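Local coordinates for peptide ABC transporter permease (Staphylococcus hominis, PDB 6EXS), which probably takes up peptides by proton-coupled transport, as in other POT family members, and binds a thioalcohol-conjugated peptide, a precursor of body malodour, at residues V24-R29 and A162-I167; V236-T241 and H245-D250; K286-L291 and A431-V436. All coordinates share one frame; numbering follows the deposited sequence.

Interaction 1 of 3, residues V24-R29 and A162-I167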
loop_
_atom_site.group_PDB
_atom_site.type_symbol
_atom_site.label_atom_id
_atom_site.label_comp_id
_atom_site.label_asym_id
_atom_site.label_seq_id
_atom_site.Cartn_x
_atom_site.Cartn_y
_atom_site.Cartn_z
ATOM N N VAL A 24 -4.310 3.730 -17.371
ATOM C CA VAL A 24 -5.338 3.853 -16.327
ATOM C C VAL A 24 -4.690 3.760 -14.935
ATOM O O VAL A 24 -4.914 4.643 -14.104
ATOM C CB VAL A 24 -6.480 2.819 -16.526
ATOM C CG1 VAL A 24 -7.412 2.766 -15.319
ATOM C CG2 VAL A 24 -7.265 3.100 -17.801
ATOM N N GLU A 25 -3.866 2.715 -14.691
ATOM C CA GLU A 25 -3.165 2.529 -13.412
ATOM C C GLU A 25 -2.196 3.678 -13.134
ATOM O O GLU A 25 -2.176 4.185 -12.015
ATOM C CB GLU A 25 -2.452 1.167 -13.356
ATOM C CG GLU A 25 -1.801 0.836 -12.020
ATOM C CD GLU A 25 -2.696 0.449 -10.859
ATOM O OE1 GLU A 25 -2.146 -0.008 -9.834
ATOM O OE2 GLU A 25 -3.938 0.564 -10.977
ATOM N N PHE A 26 -1.425 4.113 -14.144
ATOM C CA PHE A 26 -0.500 5.242 -13.970
ATOM C C PHE A 26 -1.172 6.450 -13.314
ATOM O O PHE A 26 -0.629 6.981 -12.351
ATOM C CB PHE A 26 0.160 5.673 -15.304
ATOM C CG PHE A 26 0.951 6.955 -15.166
ATOM C CD1 PHE A 26 2.251 6.940 -14.673
ATOM C CD2 PHE A 26 0.378 8.182 -15.481
ATOM C CE1 PHE A 26 2.970 8.128 -14.514
ATOM C CE2 PHE A 26 1.100 9.371 -15.315
ATOM C CZ PHE A 26 2.386 9.335 -14.822
ATOM N N TRP A 27 -2.335 6.886 -13.865
ATOM C CA TRP A 27 -3.093 8.060 -13.452
ATOM C C TRP A 27 -3.807 7.901 -12.116
ATOM O O TRP A 27 -3.961 8.895 -11.400
ATOM C CB TRP A 27 -4.046 8.510 -14.561
ATOM C CG TRP A 27 -3.308 9.177 -15.693
ATOM C CD1 TRP A 27 -3.118 8.678 -16.946
ATOM C CD2 TRP A 27 -2.548 10.395 -15.628
ATOM N NE1 TRP A 27 -2.324 9.523 -17.680
ATOM C CE2 TRP A 27 -1.958 10.587 -16.895
ATOM C CE3 TRP A 27 -2.346 11.371 -14.632
ATOM C CZ2 TRP A 27 -1.170 11.710 -17.193
ATOM C CZ3 TRP A 27 -1.560 12.477 -14.925
ATOM C CH2 TRP A 27 -0.991 12.643 -16.194
ATOM N N GLU A 28 -4.194 6.669 -11.747
ATOM C CA GLU A 28 -4.792 6.408 -10.440
ATOM C C GLU A 28 -3.690 6.432 -9.376
ATOM O O GLU A 28 -3.911 6.972 -8.292
ATOM C CB GLU A 28 -5.549 5.065 -10.423
ATOM C CG GLU A 28 -6.385 4.856 -9.162
ATOM C CD GLU A 28 -5.642 4.305 -7.960
ATOM O OE1 GLU A 28 -5.900 4.771 -6.827
ATOM O OE2 GLU A 28 -4.790 3.410 -8.155
ATOM N N ARG A 29 -2.518 5.837 -9.678
ATOM C CA ARG A 29 -1.385 5.824 -8.758
ATOM C C ARG A 29 -0.733 7.216 -8.623
ATOM O O ARG A 29 -0.329 7.586 -7.517
ATOM C CB ARG A 29 -0.376 4.726 -9.120
ATOM C CG ARG A 29 -0.936 3.298 -9.038
ATOM C CD ARG A 29 -1.055 2.754 -7.618
ATOM N NE ARG A 29 -2.283 3.228 -6.986
ATOM C CZ ARG A 29 -2.563 3.134 -5.694
ATOM N NH1 ARG A 29 -1.703 2.564 -4.857
ATOM N NH2 ARG A 29 -3.717 3.594 -5.226
ATOM N N ALA A 162 3.846 7.184 -8.656
ATOM C CA ALA A 162 4.383 7.475 -7.328
ATOM C C ALA A 162 5.624 8.384 -7.368
ATOM O O ALA A 162 5.826 9.143 -6.425
ATOM C CB ALA A 162 4.705 6.185 -6.596
ATOM N N LEU A 163 6.452 8.299 -8.434
ATOM C CA LEU A 163 7.672 9.101 -8.594
ATOM C C LEU A 163 7.404 10.525 -9.072
ATOM O O LEU A 163 7.941 11.454 -8.480
ATOM C CB LEU A 163 8.709 8.391 -9.512
ATOM C CG LEU A 163 9.872 9.232 -10.074
ATOM C CD1 LEU A 163 10.851 9.695 -8.965
ATOM C CD2 LEU A 163 10.604 8.495 -11.167
ATOM N N ILE A 164 6.602 10.689 -10.146
ATOM C CA ILE A 164 6.303 11.977 -10.793
ATOM C C ILE A 164 5.370 12.907 -9.969
ATOM O O ILE A 164 5.639 14.113 -9.899
ATOM C CB ILE A 164 5.759 11.743 -12.242
ATOM C CG1 ILE A 164 6.796 10.970 -13.112
ATOM C CG2 ILE A 164 5.384 13.055 -12.931
ATOM C CD1 ILE A 164 6.243 10.313 -14.403
ATOM N N SER A 165 4.274 12.371 -9.392
ATOM C CA SER A 165 3.280 13.179 -8.675
ATOM C C SER A 165 3.836 14.024 -7.499
ATOM O O SER A 165 3.467 15.197 -7.469
ATOM C CB SER A 165 2.090 12.344 -8.228
ATOM O OG SER A 165 2.451 11.255 -7.396
ATOM N N PRO A 166 4.706 13.548 -6.554
ATOM C CA PRO A 166 5.218 14.458 -5.508
ATOM C C PRO A 166 6.053 15.607 -6.097
ATOM O O PRO A 166 5.948 16.741 -5.612
ATOM C CB PRO A 166 6.056 13.532 -4.615
ATOM C CG PRO A 166 5.550 12.144 -4.912
ATOM C CD PRO A 166 5.290 12.201 -6.383
ATOM N N ILE A 167 6.822 15.328 -7.183
ATOM C CA ILE A 167 7.626 16.324 -7.905
ATOM C C ILE A 167 6.711 17.430 -8.460
ATOM O O ILE A 167 7.040 18.611 -8.307
ATOM C CB ILE A 167 8.542 15.670 -8.989
ATOM C CG1 ILE A 167 9.586 14.719 -8.346
ATOM C CG2 ILE A 167 9.236 16.715 -9.878
ATOM C CD1 ILE A 167 10.344 13.766 -9.337
#

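Interaction 2 of 3, residues V236-T241 and H245-D250. Unlike the reference sequence in segment 245-250: Asp250 (reference Asn). With OLC ((2R)-2,3-dihydroxypropyl (9Z)-octadec-9-enoate), chain N.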
loop_
_atom_site.group_PDB
_atom_site.type_symbol
_atom_site.label_atom_id
_atom_site.label_comp_id
_atom_site.label_asym_id
_atom_site.label_seq_id
_atom_site.Cartn_x
_atom_site.Cartn_y
_atom_site.Cartn_z
ATOM N N VAL A 236 -24.767 3.514 13.343
ATOM C CA VAL A 236 -25.373 3.852 14.636
ATOM C C VAL A 236 -24.296 4.313 15.635
ATOM O O VAL A 236 -24.451 5.384 16.228
ATOM C CB VAL A 236 -26.288 2.719 15.182
ATOM C CG1 VAL A 236 -26.507 2.831 16.692
ATOM C CG2 VAL A 236 -27.627 2.704 14.450
ATOM N N VAL A 237 -23.194 3.533 15.779
ATOM C CA VAL A 237 -22.065 3.845 16.670
ATOM C C VAL A 237 -21.465 5.214 16.318
ATOM O O VAL A 237 -21.332 6.059 17.202
ATOM C CB VAL A 237 -21.008 2.702 16.716
ATOM C CG1 VAL A 237 -19.669 3.176 17.283
ATOM C CG2 VAL A 237 -21.529 1.507 17.509
ATOM N N LEU A 238 -21.173 5.441 15.020
ATOM C CA LEU A 238 -20.603 6.689 14.506
ATOM C C LEU A 238 -21.485 7.917 14.744
ATOM O O LEU A 238 -20.963 8.966 15.125
ATOM C CB LEU A 238 -20.226 6.565 13.022
ATOM C CG LEU A 238 -18.926 5.814 12.712
ATOM C CD1 LEU A 238 -18.911 5.320 11.280
ATOM C CD2 LEU A 238 -17.694 6.677 12.994
ATOM N N LEU A 239 -22.809 7.786 14.545
ATOM C CA LEU A 239 -23.747 8.887 14.743
ATOM C C LEU A 239 -23.982 9.204 16.217
ATOM O O LEU A 239 -23.946 10.381 16.584
ATOM C CB LEU A 239 -25.077 8.633 14.022
ATOM C CG LEU A 239 -25.092 8.846 12.511
ATOM C CD1 LEU A 239 -26.320 8.211 11.901
ATOM C CD2 LEU A 239 -25.039 10.328 12.150
ATOM N N VAL A 240 -24.223 8.162 17.057
ATOM C CA VAL A 240 -24.472 8.291 18.504
ATOM C C VAL A 240 -23.301 9.006 19.202
ATOM O O VAL A 240 -23.542 9.951 19.949
ATOM C CB VAL A 240 -24.854 6.933 19.166
ATOM C CG1 VAL A 240 -24.640 6.941 20.679
ATOM C CG2 VAL A 240 -26.293 6.549 18.830
ATOM N N THR A 241 -22.050 8.600 18.901
ATOM C CA THR A 241 -20.837 9.202 19.467
ATOM C C THR A 241 -20.630 10.651 19.018
ATOM O O THR A 241 -20.151 11.461 19.812
ATOM C CB THR A 241 -19.597 8.342 19.188
ATOM O OG1 THR A 241 -19.478 8.126 17.785
ATOM C CG2 THR A 241 -19.620 7.011 19.934
ATOM N N HIS A 245 -20.631 13.867 21.554
ATOM C CA HIS A 245 -19.287 14.461 21.532
ATOM C C HIS A 245 -18.196 13.534 22.114
ATOM O O HIS A 245 -17.199 14.009 22.665
ATOM C CB HIS A 245 -19.278 15.862 22.178
ATOM C CG HIS A 245 -20.239 16.805 21.525
ATOM N ND1 HIS A 245 -19.901 17.495 20.372
ATOM C CD2 HIS A 245 -21.517 17.101 21.854
ATOM C CE1 HIS A 245 -20.971 18.204 20.053
ATOM N NE2 HIS A 245 -21.970 17.997 20.913
ATOM N N THR A 246 -18.364 12.214 21.923
ATOM C CA THR A 246 -17.398 11.192 22.338
ATOM C C THR A 246 -16.762 10.535 21.082
ATOM O O THR A 246 -16.193 9.436 21.168
ATOM C CB THR A 246 -18.013 10.210 23.372
ATOM O OG1 THR A 246 -17.021 9.272 23.793
ATOM C CG2 THR A 246 -19.228 9.461 22.849
ATOM N N LEU A 247 -16.851 11.229 19.920
ATOM C CA LEU A 247 -16.308 10.744 18.652
ATOM C C LEU A 247 -14.938 11.352 18.349
ATOM O O LEU A 247 -14.827 12.525 17.977
ATOM C CB LEU A 247 -17.309 10.929 17.483
ATOM C CG LEU A 247 -16.861 10.483 16.074
ATOM C CD1 LEU A 247 -16.763 8.973 15.960
ATOM C CD2 LEU A 247 -17.798 11.005 15.018
ATOM N N SER A 248 -13.897 10.527 18.522
ATOM C CA SER A 248 -12.496 10.860 18.294
ATOM C C SER A 248 -11.912 9.880 17.282
ATOM O O SER A 248 -12.535 8.848 17.004
ATOM C CB SER A 248 -11.722 10.762 19.607
ATOM O OG SER A 248 -11.788 9.460 20.168
ATOM N N PHE A 249 -10.699 10.178 16.759
ATOM C CA PHE A 249 -10.024 9.282 15.817
ATOM C C PHE A 249 -9.597 7.958 16.472
ATOM O O PHE A 249 -9.478 6.956 15.772
ATOM C CB PHE A 249 -8.856 9.963 15.073
ATOM C CG PHE A 249 -8.472 9.181 13.842
ATOM C CD1 PHE A 249 -9.307 9.150 12.728
ATOM C CD2 PHE A 249 -7.322 8.400 13.826
ATOM C CE1 PHE A 249 -8.988 8.375 11.618
ATOM C CE2 PHE A 249 -7.001 7.626 12.708
ATOM C CZ PHE A 249 -7.832 7.627 11.612
ATOM N N ASP A 250 -9.427 7.943 17.816
ATOM C CA ASP A 250 -9.092 6.756 18.608
ATOM C C ASP A 250 -10.132 5.652 18.404
ATOM O O ASP A 250 -9.756 4.484 18.423
ATOM C CB ASP A 250 -8.963 7.092 20.102
ATOM C CG ASP A 250 -7.759 7.932 20.486
ATOM O OD1 ASP A 250 -6.816 8.031 19.669
ATOM O OD2 ASP A 250 -7.744 8.460 21.620
HETATM C C24 OLC N . -10.039 14.907 13.972
HETATM C C5 OLC N . -15.978 9.235 10.723
HETATM C C4 OLC N . -14.637 9.422 11.417
HETATM C C3 OLC N . -14.602 10.612 12.360
HETATM C C2 OLC N . -13.259 10.805 13.057
HETATM C C21 OLC N . -11.748 13.472 15.144
HETATM C C1 OLC N . -13.224 12.005 13.962
HETATM C C22 OLC N . -11.460 14.798 14.475
HETATM O O19 OLC N . -14.194 12.501 14.478
HETATM O O25 OLC N . -9.146 15.171 15.045
HETATM O O23 OLC N . -12.379 15.045 13.410
HETATM O O20 OLC N . -11.971 12.461 14.129
#

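Interaction 3 of 3, residues K286-L291 and A431-V436. With OLC ((2R)-2,3-dihydroxypropyl (9Z)-octadec-9-enoate), chain D.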
loop_
_atom_site.group_PDB
_atom_site.type_symbol
_atom_site.label_atom_id
_atom_site.label_comp_id
_atom_site.label_asym_id
_atom_site.label_seq_id
_atom_site.Cartn_x
_atom_site.Cartn_y
_atom_site.Cartn_z
ATOM N N LYS A 286 2.170 -23.000 7.888
ATOM C CA LYS A 286 2.905 -22.701 9.122
ATOM C C LYS A 286 4.303 -22.137 8.819
ATOM O O LYS A 286 4.815 -21.324 9.592
ATOM C CB LYS A 286 2.937 -23.889 10.108
ATOM C CG LYS A 286 3.508 -25.191 9.567
ATOM C CD LYS A 286 3.676 -26.214 10.677
ATOM C CE LYS A 286 4.242 -27.526 10.189
ATOM N NZ LYS A 286 3.173 -28.461 9.757
ATOM N N ALA A 287 4.882 -22.518 7.659
ATOM C CA ALA A 287 6.172 -22.022 7.178
ATOM C C ALA A 287 6.081 -20.540 6.784
ATOM O O ALA A 287 7.105 -19.858 6.780
ATOM C CB ALA A 287 6.640 -22.843 5.989
ATOM N N PHE A 288 4.858 -20.051 6.453
ATOM C CA PHE A 288 4.609 -18.661 6.072
ATOM C C PHE A 288 4.491 -17.719 7.281
ATOM O O PHE A 288 4.804 -16.535 7.144
ATOM C CB PHE A 288 3.393 -18.521 5.126
ATOM C CG PHE A 288 3.354 -17.182 4.409
ATOM C CD1 PHE A 288 4.075 -16.979 3.239
ATOM C CD2 PHE A 288 2.634 -16.110 4.934
ATOM C CE1 PHE A 288 4.070 -15.731 2.601
ATOM C CE2 PHE A 288 2.633 -14.864 4.299
ATOM C CZ PHE A 288 3.347 -14.684 3.134
ATOM N N ILE A 289 4.049 -18.235 8.452
ATOM C CA ILE A 289 3.904 -17.474 9.705
ATOM C C ILE A 289 5.182 -16.631 10.012
ATOM O O ILE A 289 5.013 -15.423 10.186
ATOM C CB ILE A 289 3.440 -18.369 10.900
ATOM C CG1 ILE A 289 1.982 -18.829 10.699
ATOM C CG2 ILE A 289 3.605 -17.654 12.247
ATOM C CD1 ILE A 289 1.563 -20.098 11.474
ATOM N N PRO A 290 6.443 -17.178 10.021
ATOM C CA PRO A 290 7.617 -16.312 10.274
ATOM C C PRO A 290 7.813 -15.255 9.190
ATOM O O PRO A 290 8.194 -14.128 9.519
ATOM C CB PRO A 290 8.791 -17.294 10.316
ATOM C CG PRO A 290 8.181 -18.625 10.539
ATOM C CD PRO A 290 6.869 -18.582 9.843
ATOM N N LEU A 291 7.515 -15.608 7.906
ATOM C CA LEU A 291 7.582 -14.692 6.755
ATOM C C LEU A 291 6.545 -13.551 6.914
ATOM O O LEU A 291 6.799 -12.435 6.450
ATOM C CB LEU A 291 7.360 -15.441 5.422
ATOM C CG LEU A 291 8.431 -16.450 4.990
ATOM C CD1 LEU A 291 7.884 -17.408 3.957
ATOM C CD2 LEU A 291 9.644 -15.763 4.413
ATOM N N ALA A 431 -6.721 -17.363 -3.271
ATOM C CA ALA A 431 -7.185 -15.989 -3.046
ATOM C C ALA A 431 -6.997 -15.596 -1.572
ATOM O O ALA A 431 -6.769 -14.422 -1.275
ATOM C CB ALA A 431 -8.649 -15.862 -3.438
ATOM N N GLN A 432 -7.096 -16.589 -0.657
ATOM C CA GLN A 432 -6.907 -16.426 0.786
ATOM C C GLN A 432 -5.430 -16.203 1.122
ATOM O O GLN A 432 -5.125 -15.399 2.005
ATOM C CB GLN A 432 -7.481 -17.621 1.556
ATOM C CG GLN A 432 -9.012 -17.617 1.613
ATOM C CD GLN A 432 -9.679 -18.433 0.525
ATOM O OE1 GLN A 432 -9.242 -18.489 -0.636
ATOM N NE2 GLN A 432 -10.785 -19.067 0.878
ATOM N N MET A 433 -4.516 -16.891 0.403
ATOM C CA MET A 433 -3.071 -16.716 0.574
ATOM C C MET A 433 -2.650 -15.357 -0.001
ATOM O O MET A 433 -1.691 -14.757 0.488
ATOM C CB MET A 433 -2.289 -17.860 -0.087
ATOM C CG MET A 433 -0.893 -18.048 0.478
ATOM S SD MET A 433 -0.892 -18.634 2.189
ATOM C CE MET A 433 0.837 -18.911 2.417
ATOM N N MET A 434 -3.389 -14.863 -1.023
ATOM C CA MET A 434 -3.177 -13.548 -1.636
ATOM C C MET A 434 -3.469 -12.456 -0.591
ATOM O O MET A 434 -2.807 -11.411 -0.588
ATOM C CB MET A 434 -4.076 -13.370 -2.867
ATOM C CG MET A 434 -3.480 -13.930 -4.129
ATOM S SD MET A 434 -4.430 -13.467 -5.596
ATOM C CE MET A 434 -3.707 -11.862 -5.960
ATOM N N SER A 435 -4.439 -12.738 0.319
ATOM C CA SER A 435 -4.845 -11.872 1.427
ATOM C C SER A 435 -3.778 -11.786 2.519
ATOM O O SER A 435 -3.596 -10.698 3.051
ATOM C CB SER A 435 -6.171 -12.327 2.031
ATOM O OG SER A 435 -7.268 -12.080 1.167
ATOM N N VAL A 436 -3.065 -12.900 2.847
ATOM C CA VAL A 436 -2.049 -12.879 3.913
ATOM C C VAL A 436 -0.798 -12.053 3.510
ATOM O O VAL A 436 -0.280 -11.347 4.379
ATOM C CB VAL A 436 -1.660 -14.247 4.551
ATOM C CG1 VAL A 436 -2.869 -14.944 5.175
ATOM C CG2 VAL A 436 -0.940 -15.165 3.575
HETATM C C24 OLC D . -12.918 -14.756 0.876
HETATM C C6 OLC D . -18.918 -6.756 1.652
HETATM C C5 OLC D . -18.548 -7.898 2.583
HETATM C C4 OLC D . -18.385 -9.236 1.880
HETATM C C3 OLC D . -18.093 -10.405 2.806
HETATM C C2 OLC D . -16.608 -10.617 3.089
HETATM C C21 OLC D . -14.118 -12.584 1.230
HETATM C C1 OLC D . -16.040 -11.866 2.478
HETATM C C22 OLC D . -13.329 -13.698 1.878
HETATM O O19 OLC D . -16.673 -12.864 2.243
HETATM O O25 OLC D . -12.143 -15.782 1.482
HETATM O O23 OLC D . -12.162 -13.141 2.488
HETATM O O20 OLC D . -14.725 -11.732 2.235
#

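Interaction 1 of 3, residues V24-R29 and A162-I167
Phe26 on helix 16-44 and Ile164 on helix 147-174 make the only side-chain contact between these two segments. Ile164 CD1 lies at the edge of the Phe26 ring and close to its plane, 3.9 Å from CE1 and 4.0 Å from CZ; the two side chains cross at about a right angle. With CG anti to the backbone N (chi1 172°), the ring is carried over towards helix 147-174. Behind it stands Trp27, whose ring centre lies under Phe26 CE2, 3.6 Å away from the indole plane. This apolar pair is the tighter part of the contact, although one methyl does all the touching and both partners are partly exposed, probably near the membrane lipid.

The buried end is the looser one, an approach of backbones alone. Ala162 has its CA 6.2 Å from that of Arg29, and Arg29 O comes within 4.3 Å of Ala162 N without a bond. The guanidinium of Arg29 turns away from helix 147-174 and holds Glu28 side-on: NH2 meets OE1 almost straight (3.0 Å, 170°) on its syn lone pair, while NE reaches OE2 at 2.8 Å, tilted from both planes. Lys129 NZ stands near the same guanidinium.

Glu25, Glu28, Arg29 and Phe30 belong to the ExxERFxYY signature of POT transporters, linked in the family to proton coupling, and Ala162 touches the bound conjugated peptide. With no hydrogen bond or charge pair across the segments, the chemistry implies plain van der Waals packing, while the ionic pair stays within helix 16-44.

Interaction 2 of 3, residues V236-T241 and H245-D250
Leu247 packs its side chain against Thr241 and Leu238, the last turns of helix 217-243. Its CD1 reaches Thr241 OG1 at 3.4 Å and Leu238 CD2 at 3.9 Å, while Leu247 CD2 touches the carbonyl oxygen of Leu238. Beside it, the methyls of Thr241 and Thr246 meet, CG2 to CG2 at 3.8 Å, the two side chains crossing at about a right angle.

One backbone bond joins the segments: Thr246 N donates to Thr241 O (2.9 Å, 149°). The next amide, Leu247 N, also comes near this oxygen, but at a poor angle.

What positions Thr241 is its own helix. OG1 sits between the backbone N and the carbonyl carbon (chi1 56°), from where it donates to Val237 O at 2.8 Å; Thr241 N reaches that oxygen from the opposite face of its plane, so two bonds grip it. The hydroxyl is thus tied down beside the apolar Leu247.

Further out, a monoolein molecule runs along the contact, its C5 3.8 Å from Leu238 CD2; the carbonyl oxygen O19 of its ester lies 3.6 Å from Leu247 O. Phe249 packs on helix 56-72, and Asp250, which differs from the reference sequence, forms a salt bridge with Lys453.

His245, with positive phi, ends the helix in a Schellman motif, and the Thr241-Thr246 methyl contact is the apolar pairing that often goes with it. The tight turn joins helices 217-243 and 249-273, consistent with the additional helical hairpin that bacterial POT transporters carry between their two six-helix bundles.

Interaction 3 of 3, residues K286-L291 and A431-V436
Phe288 projects from helix 279-302 against Met433 and Val436, which stand one turn apart on helix 430-451. Phe288 and Met433 slide past each other in opposite directions, so the methyl at the end of Met433 lies at the root of the aromatic side chain: CE is 3.6 Å from Phe288 CG and 3.7 Å from Phe288 CB. The bend of Met433 at chi2 (67°) helps to bring its end there. Its sulfur stands above the ring face at a distance, SD lying 5.3 Å from the Phe288 centroid and 19° off the normal, a Met-aromatic contact in which the methyl comes closer than the sulfur.

Val436 runs past Phe288 in the same opposed sense but meets the CD2-CE2 flank of the ring, with CG2 3.7 Å from CE2 and 3.9 Å from CD2. Both methyls approach obliquely from one side of the ring plane; Leu291 CB, 4.2 Å above the plane, lies on the other and is offset toward the rim. The ring, with the two side chains it meets, spans backbones that come no nearer than 9.1 Å, CA to CA, at Phe288 and Val436. All three touching residues are buried, and no hydrogen bond crosses the contact.

Around this pair, helix 249-273 contributes Phe268 against Phe288 and Tyr267 against Val436, while Leu424 and Ala425 close in from the loop before helix 430-451. Past Pro290, where helix 279-302 is kinked, Leu291 packs on Leu364 and Phe368 of helix 364-389.

Overall arrangement
Interaction 3 is the fully buried contact, interaction 1 is partly buried, and interaction 2 lies on the surface, its centre about 27 Å from the centre of the chain. Interactions 1 and 3 each join helices far apart in sequence, on opposite sides of the chain's centre, through an aromatic ring met by aliphatic groups and without a hydrogen bond across. Interaction 2 instead joins consecutive helices and adds a backbone bond to its apolar contacts. Helix 249-273, which begins in interaction 2, also packs on both helices of interaction 3. Only interaction 1 includes a residue of the peptide pocket; monoolein lines interaction 2 and approaches the helix 430-451 side of interaction 3.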